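Local atomic coordinates of pectinesterase (Aspergillus niger, PDB entry 5C1C), a protein that hydrolyses the methyl esters of pectin's galacturonosyl chains to release methanol, and is probably involved in maceration and soft-rotting of plant tissue. Residues A[55-60]-A[99-104]; A[128-133]-A[147-152]. The protein carries 1 engineered substitution. One frame throughout, in Å; residues are numbered along the deposited sequence.

How the contacts relate
Contacts 1 and 2 repeat one principle, the stacking of successive coils in a parallel beta helix, at two places on the same sheet. Their centres lie about 10 Å apart, because strands 102-104 and 128-131 are direct neighbours: Met-103 N approaches Gly-129 O at 2.9 Å and Met-103 O approaches Tyr-131 N at 2.9 Å, probable hydrogen bonds that carry the ladder from one pair to the next. On the outer face the rings of Tyr-104 and Tyr-131 stack, and both hydroxyls bond to Asp-296 near the C-terminus. Neither contact includes the predicted active-site residue Asp-161; a sulfate ion binds at contact 2.

Contact 1 (A[55-60]-A[99-104]); sequences GDLTLY and DGFSMY. Engineered in segment 55-60: Asp-56 (natural residue Asn).
Thr-58, Tyr-60 and Tyr-104 gather on one face of a parallel strand pair, and Tyr-104 shows how a side chain of one coil packs against two residues of the coil before it. Its CB lies 4.0 Å from CD1 of Tyr-60. With CG swung beside the backbone N (chi1 -68°), the ring runs alongside that of Tyr-60, CD1 meeting Tyr-60 CE1 at 3.7 Å; the planes are near parallel (29°) but slid apart, so overlap is slight. Farther out, CE1 receives the methyl CG2 of Thr-58 at its edge, 3.7 Å away. At the tip, OH bonds to Asp-296, with only a weak link to a water that also meets Tyr-60 OH.

Beneath the rings, the backbone bond from Tyr-104 N to Leu-59 O (2.9 Å) is one of three that join the strands. A water bridges the Thr-58 and Ser-102 hydroxyls, donating to Leu-57 O and Gly-100 O. On the other face Leu-59 CB sits 3.9 Å from Phe-101 CZ, while its CD2 lies beside Met-103 SD.

Strand 36-40 continues the sheet beyond 57-60 through backbone bonds, Ile-38 and Val-40 packing on Leu-59. Helix 22-29 reaches Leu-57 through Leu-26 and Leu-29, and on the opposite flank strand 128-131 offers Leu-128 and Phe-130 to Phe-101.

Contact 2 (A[128-133]-A[147-152]); sequences LGFYGC and GTQYYS. With SO4 (sulfate ion), chain B.
Phe-130 and Tyr-151 stand side by side, pointing the same way from adjacent parallel strands, and form an offset aromatic pair whose rings barely overlap. Their planes are only 13° from parallel, and Phe-130 CD2 lies over one face of the tyrosine near its rim, 3.3 Å from Tyr-151 CE2. Phe-171 stacks on Tyr-151 from the following strand, extending the run of aromatic rings.

Next along the same face, Leu-128 and Gln-149 repeat the side-by-side arrangement, Leu-128 CD1 resting 3.9 Å from Gln-149 CD, the amide carbon. The glutamine chain is extended beyond CG, which brings OE1 into the plane of the Tyr-151 ring at its edge, where it accepts a 2.8 Å bond from the tyrosine hydroxyl.

The other face is arranged differently. Tyr-131 and Tyr-150 cross at about a right angle as side chains, with ring planes at 55°; CE1 of Tyr-131 comes in at the edge of the Tyr-150 ring, 3.6 Å from CE2. Unlike Phe-130, Tyr-131 and Tyr-151, Tyr-150 has its CG anti to the backbone N (chi1 177°), and its OH donates a 2.6 Å bond to sulfate O3.

Five backbone bonds, from Leu-128 N to Thr-148 O at one end to Gly-132 N to Ser-152 O at the other, hold the strands in register. The chemistry therefore divides by face. Inside, the buried Gln-149 amide is satisfied at both ends, by Tyr-151 and, through NE2, by Ala-146 O; outside, Tyr-150 joins Lys-283 and Trp-170 around an anion probably taken from the crystallisation liquor.

Contact 1 (A[55-60]-A[99-104])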
loop_
_atom_site.group_PDB
_atom_site.type_symbol
_atom_site.label_atom_id
_atom_site.label_comp_id
_atom_site.label_asym_id
_atom_site.label_seq_id
_atom_site.Cartn_x
_atom_site.Cartn_y
_atom_site.Cartn_z
ATOM N N GLY A 55 0.837 20.894 -6.412
ATOM C CA GLY A 55 -0.606 20.788 -6.561
ATOM C C GLY A 55 -1.091 19.365 -6.359
ATOM O O GLY A 55 -0.321 18.497 -5.950
ATOM N N ASP A 56 -2.367 19.140 -6.659
ATOM C CA ASP A 56 -2.970 17.809 -6.588
ATOM C C ASP A 56 -2.731 17.059 -7.889
ATOM O O ASP A 56 -3.247 17.440 -8.941
ATOM C CB ASP A 56 -4.469 17.906 -6.312
ATOM C CG ASP A 56 -4.784 18.280 -4.859
ATOM O OD1 ASP A 56 -3.898 18.210 -3.975
ATOM O OD2 ASP A 56 -5.945 18.633 -4.605
ATOM N N LEU A 57 -1.921 16.007 -7.820
ATOM C CA LEU A 57 -1.555 15.238 -9.006
ATOM C C LEU A 57 -2.316 13.933 -9.005
ATOM O O LEU A 57 -2.433 13.274 -7.967
ATOM C CB LEU A 57 -0.053 14.961 -9.026
ATOM C CG LEU A 57 0.505 14.032 -10.100
ATOM C CD1 LEU A 57 0.246 14.626 -11.478
ATOM C CD2 LEU A 57 1.993 13.856 -9.877
ATOM N N THR A 58 -2.833 13.571 -10.170
ATOM C CA THR A 58 -3.363 12.225 -10.414
ATOM C C THR A 58 -2.574 11.528 -11.518
ATOM O O THR A 58 -2.366 12.095 -12.594
ATOM C CB THR A 58 -4.835 12.293 -10.802
ATOM O OG1 THR A 58 -5.545 12.954 -9.752
ATOM C CG2 THR A 58 -5.401 10.895 -11.027
ATOM N N LEU A 59 -2.149 10.291 -11.249
ATOM C CA LEU A 59 -1.403 9.504 -12.205
ATOM C C LEU A 59 -2.254 8.313 -12.617
ATOM O O LEU A 59 -2.612 7.487 -11.770
ATOM C CB LEU A 59 -0.104 9.041 -11.568
ATOM C CG LEU A 59 0.949 8.354 -12.422
ATOM C CD1 LEU A 59 1.428 9.223 -13.578
ATOM C CD2 LEU A 59 2.129 7.979 -11.537
ATOM N N TYR A 60 -2.602 8.254 -13.905
ATOM C CA TYR A 60 -3.446 7.205 -14.450
ATOM C C TYR A 60 -2.654 6.245 -15.311
ATOM O O TYR A 60 -1.879 6.667 -16.158
ATOM C CB TYR A 60 -4.508 7.800 -15.374
ATOM C CG TYR A 60 -5.518 8.742 -14.762
ATOM C CD1 TYR A 60 -6.566 8.266 -13.985
ATOM C CD2 TYR A 60 -5.456 10.112 -15.015
ATOM C CE1 TYR A 60 -7.514 9.129 -13.449
ATOM C CE2 TYR A 60 -6.392 10.979 -14.477
ATOM C CZ TYR A 60 -7.419 10.483 -13.697
ATOM O OH TYR A 60 -8.353 11.349 -13.180
ATOM N N ASP A 99 0.912 15.846 -0.957
ATOM C CA ASP A 99 -0.455 15.705 -0.457
ATOM C C ASP A 99 -1.463 15.590 -1.601
ATOM O O ASP A 99 -1.313 16.224 -2.649
ATOM C CB ASP A 99 -0.868 16.899 0.418
ATOM C CG ASP A 99 -0.112 16.969 1.726
ATOM O OD1 ASP A 99 0.425 15.950 2.196
ATOM O OD2 ASP A 99 -0.053 18.074 2.287
ATOM N N GLY A 100 -2.499 14.793 -1.383
ATOM C CA GLY A 100 -3.611 14.697 -2.333
ATOM C C GLY A 100 -3.298 13.920 -3.604
ATOM O O GLY A 100 -4.100 13.919 -4.541
ATOM N N PHE A 101 -2.143 13.251 -3.650
ATOM C CA PHE A 101 -1.785 12.423 -4.800
ATOM C C PHE A 101 -2.744 11.237 -4.932
ATOM O O PHE A 101 -3.154 10.640 -3.928
ATOM C CB PHE A 101 -0.354 11.911 -4.654
ATOM C CG PHE A 101 0.094 10.997 -5.767
ATOM C CD1 PHE A 101 0.345 11.497 -7.038
ATOM C CD2 PHE A 101 0.329 9.648 -5.527
ATOM C CE1 PHE A 101 0.790 10.669 -8.054
ATOM C CE2 PHE A 101 0.779 8.817 -6.542
ATOM C CZ PHE A 101 1.009 9.327 -7.806
ATOM N N SER A 102 -3.108 10.922 -6.169
ATOM C CA SER A 102 -3.900 9.731 -6.488
ATOM C C SER A 102 -3.244 8.966 -7.618
ATOM O O SER A 102 -2.763 9.562 -8.567
ATOM C CB SER A 102 -5.314 10.100 -6.920
ATOM O OG SER A 102 -5.939 10.869 -5.938
ATOM N N MET A 103 -3.251 7.639 -7.523
ATOM C CA MET A 103 -2.718 6.798 -8.581
ATOM C C MET A 103 -3.706 5.681 -8.922
ATOM O O MET A 103 -4.258 5.046 -8.021
ATOM C CB MET A 103 -1.371 6.219 -8.159
ATOM C CG MET A 103 -0.604 5.548 -9.284
ATOM S SD MET A 103 1.113 5.212 -8.875
ATOM C CE MET A 103 0.990 3.823 -7.772
ATOM N N TYR A 104 -3.923 5.469 -10.216
ATOM C CA TYR A 104 -4.887 4.499 -10.718
ATOM C C TYR A 104 -4.208 3.512 -11.650
ATOM O O TYR A 104 -3.614 3.910 -12.652
ATOM C CB TYR A 104 -6.007 5.191 -11.512
ATOM C CG TYR A 104 -6.949 6.058 -10.707
ATOM C CD1 TYR A 104 -6.593 7.342 -10.340
ATOM C CD2 TYR A 104 -8.211 5.592 -10.316
ATOM C CE1 TYR A 104 -7.454 8.140 -9.609
ATOM C CE2 TYR A 104 -9.079 6.397 -9.587
ATOM C CZ TYR A 104 -8.685 7.671 -9.239
ATOM O OH TYR A 104 -9.515 8.494 -8.516
HETATM O O HOH W 1 -0.529 15.280 -5.339
HETATM O O HOH W 2 0.253 18.460 -3.094
HETATM O O HOH W 3 -5.389 13.485 -6.888
HETATM O O HOH W 4 -9.755 10.801 -10.878
#

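Contact 2 (A[128-133]-A[147-152])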
loop_
_atom_site.group_PDB
_atom_site.type_symbol
_atom_site.label_atom_id
_atom_site.label_comp_id
_atom_site.label_asym_id
_atom_site.label_seq_id
_atom_site.Cartn_x
_atom_site.Cartn_y
_atom_site.Cartn_z
ATOM N N LEU A 128 -3.694 10.506 0.370
ATOM C CA LEU A 128 -3.173 9.685 -0.719
ATOM C C LEU A 128 -4.161 8.587 -1.057
ATOM O O LEU A 128 -4.619 7.862 -0.169
ATOM C CB LEU A 128 -1.839 9.044 -0.336
ATOM C CG LEU A 128 -0.754 10.009 0.130
ATOM C CD1 LEU A 128 0.554 9.259 0.299
ATOM C CD2 LEU A 128 -0.614 11.171 -0.844
ATOM N N GLY A 129 -4.484 8.474 -2.339
ATOM C CA GLY A 129 -5.441 7.478 -2.806
ATOM C C GLY A 129 -4.849 6.607 -3.885
ATOM O O GLY A 129 -4.312 7.112 -4.874
ATOM N N PHE A 130 -4.971 5.296 -3.703
ATOM C CA PHE A 130 -4.457 4.317 -4.638
ATOM C C PHE A 130 -5.572 3.344 -5.024
ATOM O O PHE A 130 -6.226 2.754 -4.158
ATOM C CB PHE A 130 -3.291 3.574 -3.999
ATOM C CG PHE A 130 -2.145 4.469 -3.596
ATOM C CD1 PHE A 130 -1.127 4.760 -4.498
ATOM C CD2 PHE A 130 -2.069 5.012 -2.313
ATOM C CE1 PHE A 130 -0.061 5.571 -4.135
ATOM C CE2 PHE A 130 -0.993 5.825 -1.942
ATOM C CZ PHE A 130 0.001 6.106 -2.857
ATOM N N TYR A 131 -5.778 3.195 -6.329
ATOM C CA TYR A 131 -6.931 2.501 -6.871
ATOM C C TYR A 131 -6.476 1.540 -7.950
ATOM O O TYR A 131 -5.939 1.953 -8.968
ATOM C CB TYR A 131 -7.907 3.504 -7.490
ATOM C CG TYR A 131 -8.340 4.603 -6.552
ATOM C CD1 TYR A 131 -9.462 4.462 -5.749
ATOM C CD2 TYR A 131 -7.618 5.772 -6.461
ATOM C CE1 TYR A 131 -9.857 5.470 -4.886
ATOM C CE2 TYR A 131 -8.007 6.789 -5.604
ATOM C CZ TYR A 131 -9.125 6.633 -4.822
ATOM O OH TYR A 131 -9.505 7.655 -3.983
ATOM N N GLY A 132 -6.696 0.249 -7.733
ATOM C CA GLY A 132 -6.331 -0.736 -8.734
ATOM C C GLY A 132 -4.854 -0.844 -9.030
ATOM O O GLY A 132 -4.467 -1.197 -10.146
ATOM N N CYS A 133 -4.017 -0.561 -8.037
ATOM C CA CYS A 133 -2.565 -0.596 -8.211
ATOM C C CYS A 133 -1.985 -1.906 -7.664
ATOM O O CYS A 133 -2.641 -2.627 -6.917
ATOM C CB CYS A 133 -1.917 0.592 -7.496
ATOM S SG CYS A 133 -2.339 2.212 -8.185
ATOM N N GLY A 147 0.803 10.000 7.276
ATOM C CA GLY A 147 -0.319 10.635 6.613
ATOM C C GLY A 147 -1.519 9.721 6.415
ATOM O O GLY A 147 -1.432 8.508 6.600
ATOM N N THR A 148 -2.643 10.311 6.024
ATOM C CA THR A 148 -3.861 9.564 5.759
ATOM C C THR A 148 -3.812 8.971 4.349
ATOM O O THR A 148 -3.523 9.671 3.374
ATOM C CB THR A 148 -5.093 10.470 5.940
ATOM O OG1 THR A 148 -4.936 11.652 5.144
ATOM C CG2 THR A 148 -5.216 10.879 7.400
ATOM N N GLN A 149 -4.068 7.668 4.241
ATOM C CA GLN A 149 -3.948 6.974 2.973
ATOM C C GLN A 149 -5.074 5.975 2.797
ATOM O O GLN A 149 -5.561 5.375 3.773
ATOM C CB GLN A 149 -2.581 6.281 2.868
ATOM C CG GLN A 149 -1.418 7.186 3.221
ATOM C CD GLN A 149 -0.061 6.530 3.056
ATOM O OE1 GLN A 149 0.092 5.550 2.336
ATOM N NE2 GLN A 149 0.942 7.096 3.712
ATOM N N TYR A 150 -5.480 5.814 1.542
ATOM C CA TYR A 150 -6.578 4.935 1.154
ATOM C C TYR A 150 -6.159 4.097 -0.051
ATOM O O TYR A 150 -5.721 4.649 -1.069
ATOM C CB TYR A 150 -7.795 5.786 0.810
ATOM C CG TYR A 150 -9.008 5.030 0.312
ATOM C CD1 TYR A 150 -9.858 4.379 1.193
ATOM C CD2 TYR A 150 -9.314 4.992 -1.040
ATOM C CE1 TYR A 150 -10.968 3.697 0.736
ATOM C CE2 TYR A 150 -10.423 4.323 -1.502
ATOM C CZ TYR A 150 -11.249 3.686 -0.614
ATOM O OH TYR A 150 -12.346 3.025 -1.098
ATOM N N TYR A 151 -6.274 2.775 0.095
ATOM C CA TYR A 151 -5.944 1.801 -0.942
ATOM C C TYR A 151 -7.197 0.987 -1.244
ATOM O O TYR A 151 -7.782 0.361 -0.349
ATOM C CB TYR A 151 -4.801 0.870 -0.484
ATOM C CG TYR A 151 -3.466 1.576 -0.274
ATOM C CD1 TYR A 151 -3.237 2.351 0.857
ATOM C CD2 TYR A 151 -2.447 1.476 -1.214
ATOM C CE1 TYR A 151 -2.028 2.994 1.060
ATOM C CE2 TYR A 151 -1.226 2.126 -1.028
ATOM C CZ TYR A 151 -1.032 2.899 0.109
ATOM O OH TYR A 151 0.157 3.552 0.332
ATOM N N SER A 152 -7.625 1.014 -2.499
ATOM C CA SER A 152 -8.804 0.262 -2.898
ATOM C C SER A 152 -8.508 -0.623 -4.083
ATOM O O SER A 152 -7.990 -0.152 -5.087
ATOM C CB SER A 152 -9.961 1.186 -3.275
ATOM O OG SER A 152 -11.133 0.405 -3.504
HETATM S S SO4 B . -14.447 1.163 1.219
HETATM O O1 SO4 B . -15.508 0.498 0.425
HETATM O O2 SO4 B . -13.222 0.344 1.092
HETATM O O3 SO4 B . -14.170 2.534 0.733
HETATM O O4 SO4 B . -14.869 1.232 2.626
#